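PDB 2A28: BZZ1 protein from Saccharomyces cerevisiae, which acts in endocytosis, vacuolar trafficking and, with type I myosins, restoring actin polarity after salt stress, and is represented here by its second SH3 domain. Local coordinates for residues 15-20 against 42-47; 3-8 against 23-28. All coordinates share one frame; numbering follows the deposited sequence.

Contact 1 (15-20 against 42-47)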
loop_
_atom_site.group_PDB
_atom_site.type_symbol
_atom_site.label_atom_id
_atom_site.label_comp_id
_atom_site.label_asym_id
_atom_site.label_seq_id
_atom_site.Cartn_x
_atom_site.Cartn_y
_atom_site.Cartn_z
ATOM N N ASP A 15 0.467 11.818 1.719
ATOM C CA ASP A 15 -0.416 10.768 2.209
ATOM C C ASP A 15 -0.186 9.400 1.571
ATOM O O ASP A 15 -0.822 8.419 1.969
ATOM C CB ASP A 15 -1.882 11.171 2.030
ATOM C CG ASP A 15 -2.277 11.502 0.636
ATOM O OD1 ASP A 15 -1.353 11.791 -0.190
ATOM O OD2 ASP A 15 -3.502 11.480 0.373
ATOM N N GLU A 16 0.743 9.343 0.652
ATOM C CA GLU A 16 1.035 8.078 -0.032
ATOM C C GLU A 16 2.326 7.515 0.490
ATOM O O GLU A 16 3.190 8.212 1.039
ATOM C CB GLU A 16 1.145 8.299 -1.554
ATOM C CG GLU A 16 -0.186 8.756 -2.153
ATOM C CD GLU A 16 -0.126 8.993 -3.649
ATOM O OE1 GLU A 16 0.924 8.652 -4.239
ATOM O OE2 GLU A 16 -1.120 9.527 -4.223
ATOM N N ILE A 17 2.466 6.172 0.340
ATOM C CA ILE A 17 3.737 5.522 0.657
ATOM C C ILE A 17 4.257 4.796 -0.580
ATOM O O ILE A 17 3.529 4.261 -1.394
ATOM C CB ILE A 17 3.671 4.564 1.855
ATOM C CG1 ILE A 17 2.609 3.480 1.683
ATOM C CG2 ILE A 17 3.533 5.305 3.199
ATOM C CD1 ILE A 17 2.749 2.353 2.654
ATOM N N SER A 18 5.565 4.820 -0.693
ATOM C CA SER A 18 6.246 3.989 -1.715
ATOM C C SER A 18 6.267 2.534 -1.275
ATOM O O SER A 18 6.541 2.221 -0.153
ATOM C CB SER A 18 7.658 4.511 -1.978
ATOM O OG SER A 18 7.590 5.854 -2.501
ATOM N N ILE A 19 5.973 1.629 -2.193
ATOM C CA ILE A 19 6.060 0.173 -1.999
ATOM C C ILE A 19 6.929 -0.408 -3.080
ATOM O O ILE A 19 7.042 0.118 -4.172
ATOM C CB ILE A 19 4.663 -0.437 -1.946
ATOM C CG1 ILE A 19 3.893 -0.279 -3.256
ATOM C CG2 ILE A 19 3.928 0.187 -0.788
ATOM C CD1 ILE A 19 2.627 -1.084 -3.348
ATOM N N ASP A 20 7.526 -1.562 -2.708
ATOM C CA ASP A 20 8.418 -2.314 -3.584
ATOM C C ASP A 20 7.961 -3.762 -3.566
ATOM O O ASP A 20 7.442 -4.253 -2.570
ATOM C CB ASP A 20 9.875 -2.271 -3.113
ATOM C CG ASP A 20 10.379 -0.848 -2.992
ATOM O OD1 ASP A 20 10.606 -0.240 -4.072
ATOM O OD2 ASP A 20 10.549 -0.269 -1.893
ATOM N N ASP A 42 6.404 -1.977 8.085
ATOM C CA ASP A 42 7.541 -1.695 8.957
ATOM C C ASP A 42 7.395 -0.304 9.537
ATOM O O ASP A 42 8.378 0.378 9.725
ATOM C CB ASP A 42 8.803 -1.898 8.133
ATOM C CG ASP A 42 9.137 -3.328 7.829
ATOM O OD1 ASP A 42 8.549 -4.249 8.430
ATOM O OD2 ASP A 42 9.995 -3.539 6.935
ATOM N N GLY A 43 6.153 0.001 9.868
ATOM C CA GLY A 43 5.839 1.287 10.425
ATOM C C GLY A 43 5.680 2.417 9.437
ATOM O O GLY A 43 5.213 3.469 9.854
ATOM N N LEU A 44 6.024 2.282 8.171
ATOM C CA LEU A 44 5.763 3.276 7.145
ATOM C C LEU A 44 4.263 3.162 6.805
ATOM O O LEU A 44 3.875 2.076 6.354
ATOM C CB LEU A 44 6.601 2.933 5.922
ATOM C CG LEU A 44 6.500 3.879 4.736
ATOM C CD1 LEU A 44 7.037 5.255 5.093
ATOM C CD2 LEU A 44 7.193 3.317 3.499
ATOM N N LYS A 45 3.456 4.204 6.995
ATOM C CA LYS A 45 1.990 4.171 6.862
ATOM C C LYS A 45 1.492 5.185 5.880
ATOM O O LYS A 45 1.877 6.351 5.930
ATOM C CB LYS A 45 1.459 4.487 8.267
ATOM C CG LYS A 45 -0.041 4.404 8.360
ATOM C CD LYS A 45 -0.508 4.262 9.828
ATOM C CE LYS A 45 -0.016 5.457 10.624
ATOM N NZ LYS A 45 -0.716 5.488 11.954
ATOM N N GLY A 46 0.608 4.757 5.005
ATOM C CA GLY A 46 -0.021 5.633 4.052
ATOM C C GLY A 46 -0.780 4.869 3.025
ATOM O O GLY A 46 -1.054 3.648 3.123
ATOM N N LEU A 47 -1.228 5.575 2.007
ATOM C CA LEU A 47 -1.986 5.053 0.913
ATOM C C LEU A 47 -1.075 4.486 -0.194
ATOM O O LEU A 47 -0.088 5.062 -0.578
ATOM C CB LEU A 47 -2.838 6.146 0.233
ATOM C CG LEU A 47 -3.864 6.836 1.124
ATOM C CD1 LEU A 47 -4.476 8.028 0.424
ATOM C CD2 LEU A 47 -4.960 5.855 1.518
#

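Contact 2 (3-8 against 23-28)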
loop_
_atom_site.group_PDB
_atom_site.type_symbol
_atom_site.label_atom_id
_atom_site.label_comp_id
_atom_site.label_asym_id
_atom_site.label_seq_id
_atom_site.Cartn_x
_atom_site.Cartn_y
_atom_site.Cartn_z
ATOM N N MET A 3 -1.383 -7.468 2.661
ATOM C CA MET A 3 -1.172 -7.556 1.214
ATOM C C MET A 3 0.299 -7.615 0.912
ATOM O O MET A 3 1.131 -7.128 1.662
ATOM C CB MET A 3 -1.756 -6.339 0.471
ATOM C CG MET A 3 -3.248 -6.138 0.711
ATOM S SD MET A 3 -3.862 -5.018 -0.570
ATOM C CE MET A 3 -4.035 -6.281 -1.862
ATOM N N GLU A 4 0.661 -8.259 -0.173
ATOM C CA GLU A 4 2.058 -8.364 -0.632
ATOM C C GLU A 4 2.196 -7.568 -1.925
ATOM O O GLU A 4 1.463 -7.838 -2.893
ATOM C CB GLU A 4 2.476 -9.801 -0.861
ATOM C CG GLU A 4 3.786 -9.952 -1.595
ATOM C CD GLU A 4 4.242 -11.371 -1.839
ATOM O OE1 GLU A 4 3.518 -12.325 -1.500
ATOM O OE2 GLU A 4 5.360 -11.525 -2.375
ATOM N N ALA A 5 3.086 -6.629 -1.974
ATOM C CA ALA A 5 3.366 -5.818 -3.142
ATOM C C ALA A 5 3.970 -6.722 -4.224
ATOM O O ALA A 5 4.866 -7.487 -3.985
ATOM C CB ALA A 5 4.300 -4.648 -2.822
ATOM N N ILE A 6 3.422 -6.573 -5.406
ATOM C CA ILE A 6 3.985 -7.283 -6.570
ATOM C C ILE A 6 4.496 -6.306 -7.624
ATOM O O ILE A 6 5.128 -6.823 -8.589
ATOM C CB ILE A 6 2.973 -8.297 -7.150
ATOM C CG1 ILE A 6 1.598 -7.739 -7.435
ATOM C CG2 ILE A 6 2.873 -9.491 -6.189
ATOM C CD1 ILE A 6 0.703 -8.643 -8.306
ATOM N N TYR A 7 4.269 -5.028 -7.517
ATOM C CA TYR A 7 4.790 -3.968 -8.393
ATOM C C TYR A 7 5.207 -2.806 -7.501
ATOM O O TYR A 7 4.705 -2.573 -6.401
ATOM C CB TYR A 7 3.709 -3.525 -9.389
ATOM C CG TYR A 7 3.308 -4.633 -10.358
ATOM C CD1 TYR A 7 4.163 -5.157 -11.330
ATOM C CD2 TYR A 7 2.033 -5.140 -10.220
ATOM C CE1 TYR A 7 3.738 -6.172 -12.168
ATOM C CE2 TYR A 7 1.633 -6.155 -11.072
ATOM C CZ TYR A 7 2.458 -6.676 -12.038
ATOM O OH TYR A 7 2.026 -7.676 -12.878
ATOM N N ALA A 8 6.179 -2.029 -7.977
ATOM C CA ALA A 8 6.676 -0.856 -7.292
ATOM C C ALA A 8 5.730 0.312 -7.518
ATOM O O ALA A 8 5.213 0.523 -8.592
ATOM C CB ALA A 8 8.031 -0.418 -7.828
ATOM N N ASP A 23 7.183 -6.333 -0.426
ATOM C CA ASP A 23 6.707 -5.707 0.797
ATOM C C ASP A 23 5.458 -6.386 1.331
ATOM O O ASP A 23 4.526 -6.625 0.536
ATOM C CB ASP A 23 6.439 -4.211 0.628
ATOM C CG ASP A 23 7.578 -3.277 0.408
ATOM O OD1 ASP A 23 8.745 -3.679 0.636
ATOM O OD2 ASP A 23 7.329 -2.089 0.105
ATOM N N ILE A 24 5.414 -6.668 2.603
ATOM C CA ILE A 24 4.222 -7.211 3.269
ATOM C C ILE A 24 3.608 -6.046 4.046
ATOM O O ILE A 24 4.212 -5.553 5.020
ATOM C CB ILE A 24 4.507 -8.396 4.180
ATOM C CG1 ILE A 24 5.203 -9.544 3.446
ATOM C CG2 ILE A 24 3.229 -8.878 4.875
ATOM C CD1 ILE A 24 4.403 -9.989 2.210
ATOM N N ILE A 25 2.459 -5.646 3.611
ATOM C CA ILE A 25 1.783 -4.456 4.070
ATOM C C ILE A 25 0.542 -4.789 4.903
ATOM O O ILE A 25 -0.371 -5.441 4.412
ATOM C CB ILE A 25 1.399 -3.513 2.900
ATOM C CG1 ILE A 25 2.565 -3.275 1.942
ATOM C CG2 ILE A 25 0.866 -2.220 3.450
ATOM C CD1 ILE A 25 2.094 -2.843 0.562
ATOM N N THR A 26 0.493 -4.380 6.159
ATOM C CA THR A 26 -0.669 -4.623 7.014
ATOM C C THR A 26 -1.760 -3.638 6.640
ATOM O O THR A 26 -1.521 -2.407 6.551
ATOM C CB THR A 26 -0.269 -4.437 8.483
ATOM O OG1 THR A 26 0.750 -5.443 8.733
ATOM C CG2 THR A 26 -1.466 -4.687 9.377
ATOM N N VAL A 27 -2.964 -4.147 6.367
ATOM C CA VAL A 27 -4.072 -3.310 5.949
ATOM C C VAL A 27 -4.717 -2.665 7.156
ATOM O O VAL A 27 -5.087 -3.360 8.087
ATOM C CB VAL A 27 -5.120 -4.128 5.223
ATOM C CG1 VAL A 27 -6.379 -3.331 4.943
ATOM C CG2 VAL A 27 -4.482 -4.640 3.916
ATOM N N ILE A 28 -4.855 -1.338 7.089
ATOM C CA ILE A 28 -5.573 -0.573 8.102
ATOM C C ILE A 28 -6.953 -0.215 7.608
ATOM O O ILE A 28 -7.929 -0.400 8.377
ATOM C CB ILE A 28 -4.753 0.636 8.525
ATOM C CG1 ILE A 28 -3.384 0.230 9.157
ATOM C CG2 ILE A 28 -5.511 1.542 9.498
ATOM C CD1 ILE A 28 -2.438 1.394 9.355
#

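Contact 1 (15-20 against 42-47)
L47 O receives two groups of segment 15-20. I17 N gives it a hydrogen bond of 2.9 Å (I17 N to L47 O), with the donor tilted 31° from the carbonyl plane. E16 CA adds a CA-H...O contact, 3.3 Å from E16 CA to L47 O. L47 N in turn gives D15 O an almost straight bond (174°) of 2.9 Å, in the carbonyl plane. The two bonds lie on either side of E16 in sequence and make a single beta bridge between E16 and L47. In SH3 terms, this bridge ties the returning limb of the RT loop to the second strand of the distal hairpin.

I17 supplies the apolar part. With CG1 between the backbone N and carbonyl carbon (chi1 56°), CG2 is left anti to the carbonyl carbon, and it is this methyl that meets strand 44-49. I17 CG2 is 3.6 Å from L44 CG and 3.4 Å from K45 O. G46 leaves room for it; a CB there would collide with I17 CG2 and D15 O. An alanine at I17 would probably leave L44 CG without its closest apolar neighbour here and open a gap over the K45-G46 backbone.

D15 OD2 passes 3.6 Å from L47 CD1. The E16 carboxylate finds its partners outside the two segments: OE1 is hydrogen-bonded to Y9 OH and Q12 N.

Contact 2 (3-8 against 23-28)
M3 and V27 meet side chain to side chain, with M3 CG 3.7 Å from V27 CG2 and the two side chains crossing at a slant. They lie where the first strand of this SH3 domain pairs antiparallel with strand 24-27, across the base of the RT loop. M3 has CG beside its backbone N (chi1 -58°), and CG makes the touch. The side chain then bends at chi3, and its CE lies farther from V27 than CG does.

I25 is on the same face of the sheet as M3. Its CB sits 3.8 Å from M3 O rather than against the M3 side chain. I25 is buried and also packs on I19, F48 and C53, so this face looks into the core.

E4 and I24 point to the other face. Here too the side chains run at a slant to each other. I24 CG1 lies beside the backbone N, and chi2 (-55°) turns CD1 toward E4. I24 CD1 is 3.6 Å from E4 CB and touches CG as well. The acid end of E4 has a long, weak ion pair with K54.

The backbone holds these side chains in step. M3 and I25 form a hydrogen-bonded pair. M3 N bonds I25 O at 2.9 Å, and I25 N bonds M3 O at 2.8 Å in a nearly straight line (177°). Past the strand end, A5 N bonds D23 O at 2.9 Å. The A5 methyl points toward D23, with A5 CB 4.1 Å from D23 CB, while D23 OD2 accepts a hydrogen bond from D20 N.

Both contacts are partly buried and reach the same antiparallel sheet. Contact 2 is regular strand pairing between 2-4 and 24-27, with side chains sorted onto two faces; E4 also bonds K54 through its backbone. Contact 1 is a single bridge from a loop to strand 44-49, with the buried I17 giving the largest single share of the packing. Their centres are about 9 Å apart. The segments alternate along the chain, and the RT loop runs from contact 2 to contact 1 and back. The two meet in the core where I19 CG2 packs on I25 CD1, 3.8 Å away. Nearer the surface, K45 CD lies 3.5 Å from I28 CD1.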